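Local structure of SnoaL-like domain-containing protein (3EC9) at residues B[128-131]-B[132-135]. The protein is of unknown function but adopts an NTF2-like fold of the SnoaL-like family, whose members often bind small ligands in a pocket between the curved sheet and its helices. Residues are numbered along the deposited sequence; the frame is centred on the assembly and turned at random.
Sequences FTDT and LLVA
D130 and L133 meet where the strand 121-129 ends and the helix 131-137 starts, and their side chains make the closely packed part of this junction. D130 holds the N-cap position, and its carboxylate lies against the isopropyl end of L133, with OD1 3.5 Å from CD1 of L133 and OD2 3.7 Å from CD2. CG of D130 stands anti to the backbone N (chi1 -156°), which swings the carboxylate alongside the first turn of the helix. That turn is closed by the backbone: V134 N donates to D130 O at 3.2 Å, and CG2 of V134 packs on the same oxygen at 3.5 Å. One residue on, A135 N reaches T131 O at 2.9 Å. D130 is also the centre of an inverse gamma turn, in which T131 N bonds weakly to T129 O, turning the chain from sheet to helix. L132 and A135 form the looser side, both partly exposed: L132 meets this turn mainly through CB, its isopropyl end is directed elsewhere, and its side chain lies about 4 Å from an acetate, probably from the crystallisation liquor. L133, although packed on D130, is itself partly exposed. The polar ends of D130 and T131 find their partners in the second subunit. D130 OD1 accepts from T131 OG1 of the second subunit, OD2 binds G48 N there, and L132 N donates to T131 OG1 of that subunit. The carboxylate beside the helix N-terminus would probably be favoured in its ionised form, and the L132 N-H of the first helical turn bonds to a hydroxyl of the second subunit, so the helix start is part of the subunit interface.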
ATOM      1  N   PHE B 128      -0.755   3.932   1.022  1.00  9.30           N
ATOM      2  CA  PHE B 128      -1.360   3.006   0.079  1.00  8.60           C
ATOM      3  C   PHE B 128      -2.527   2.302   0.778  1.00  8.77           C
ATOM      4  O   PHE B 128      -2.304   1.428   1.605  1.00 10.20           O
ATOM      5  CB  PHE B 128      -0.365   1.944  -0.411  1.00 10.21           C
ATOM      6  CG  PHE B 128       0.921   2.501  -1.005  1.00 10.61           C
ATOM      7  CD1 PHE B 128       1.904   2.964  -0.178  1.00 12.92           C
ATOM      8  CD2 PHE B 128       1.099   2.569  -2.380  1.00 11.46           C
ATOM      9  CE1 PHE B 128       3.080   3.491  -0.718  1.00 10.30           C
ATOM     10  CE2 PHE B 128       2.262   3.079  -2.934  1.00 10.64           C
ATOM     11  CZ  PHE B 128       3.263   3.557  -2.096  1.00 12.68           C
ATOM     12  N   THR B 129      -3.771   2.704   0.520  1.00  8.56           N
ATOM     13  CA  THR B 129      -4.924   2.176   1.223  1.00  8.44           C
ATOM     14  C   THR B 129      -6.100   1.887   0.310  1.00  7.71           C
ATOM     15  O   THR B 129      -6.079   2.226  -0.888  1.00  8.67           O
ATOM     16  CB  THR B 129      -5.329   3.107   2.381  1.00  9.19           C
ATOM     17  OG1 THR B 129      -6.216   2.439   3.307  1.00  9.71           O
ATOM     18  CG2 THR B 129      -5.952   4.406   1.864  1.00 10.22           C
ATOM     19  N   ASP B 130      -7.132   1.259   0.884  1.00  7.65           N
ATOM     20  CA  ASP B 130      -8.286   0.794   0.109  1.00  7.75           C
ATOM     21  C   ASP B 130      -9.240   1.922  -0.072  1.00 10.05           C
ATOM     22  O   ASP B 130     -10.255   2.089   0.613  1.00  9.65           O
ATOM     23  CB  ASP B 130      -8.882  -0.420   0.823  1.00  9.96           C
ATOM     24  CG  ASP B 130      -9.674  -1.336  -0.115  1.00 10.85           C
ATOM     25  OD1 ASP B 130     -10.217  -0.858  -1.142  1.00 10.03           O
ATOM     26  OD2 ASP B 130      -9.784  -2.554   0.193  1.00 10.99           O
ATOM     27  N   THR B 131      -8.887   2.766  -1.020  1.00  8.51           N
ATOM     28  CA  THR B 131      -9.654   3.979  -1.240  1.00  8.43           C
ATOM     29  C   THR B 131     -11.122   3.750  -1.615  1.00  8.34           C
ATOM     30  O   THR B 131     -11.991   4.584  -1.321  1.00 10.35           O
ATOM     31  CB  THR B 131      -8.914   4.849  -2.280  1.00  9.11           C
ATOM     32  OG1 THR B 131      -8.654   4.049  -3.412  1.00  9.42           O
ATOM     33  CG2 THR B 131      -7.579   5.380  -1.708  1.00  9.06           C
ATOM     34  N   LEU B 132     -11.420   2.625  -2.266  1.00  9.45           N
ATOM     35  CA  LEU B 132     -12.820   2.306  -2.579  1.00 10.31           C
ATOM     36  C   LEU B 132     -13.615   2.086  -1.278  1.00 11.21           C
ATOM     37  O   LEU B 132     -14.710   2.596  -1.134  1.00 11.78           O
ATOM     38  CB  LEU B 132     -12.933   1.081  -3.484  1.00 13.11           C
ATOM     39  CG  LEU B 132     -14.351   0.676  -3.843  1.00 11.88           C
ATOM     40  CD1 LEU B 132     -15.017   1.797  -4.681  1.00 10.33           C
ATOM     41  CD2 LEU B 132     -14.393  -0.677  -4.585  1.00 11.54           C
ATOM     42  N   LEU B 133     -13.075   1.316  -0.353  1.00  9.99           N
ATOM     43  CA  LEU B 133     -13.801   1.096   0.927  1.00 11.12           C
ATOM     44  C   LEU B 133     -13.994   2.370   1.723  1.00 12.28           C
ATOM     45  O   LEU B 133     -15.030   2.546   2.352  1.00 14.74           O
ATOM     46  CB  LEU B 133     -13.130   0.011   1.771  1.00  9.94           C
ATOM     47  CG  LEU B 133     -13.513  -1.444   1.433  1.00  9.90           C
ATOM     48  CD1 LEU B 133     -13.372  -1.835  -0.038  1.00 12.44           C
ATOM     49  CD2 LEU B 133     -12.786  -2.466   2.345  1.00 11.78           C
ATOM     50  N   VAL B 134     -12.998   3.257   1.739  1.00 12.16           N
ATOM     51  CA  VAL B 134     -13.179   4.548   2.394  1.00 10.88           C
ATOM     52  C   VAL B 134     -14.281   5.377   1.693  1.00 13.31           C
ATOM     53  O   VAL B 134     -15.207   5.925   2.308  1.00 12.77           O
ATOM     54  CB  VAL B 134     -11.847   5.310   2.405  1.00 10.62           C
ATOM     55  CG1 VAL B 134     -12.081   6.706   3.028  1.00 12.64           C
ATOM     56  CG2 VAL B 134     -10.737   4.521   3.150  1.00 12.92           C
ATOM     57  N   ALA B 135     -14.203   5.412   0.375  1.00 12.54           N
ATOM     58  CA  ALA B 135     -15.202   6.085  -0.453  1.00 14.34           C
ATOM     59  C   ALA B 135     -16.638   5.542  -0.239  1.00 15.11           C
ATOM     60  O   ALA B 135     -17.609   6.310  -0.248  1.00 16.92           O
ATOM     61  CB  ALA B 135     -14.785   6.015  -1.943  1.00 14.02           C
TER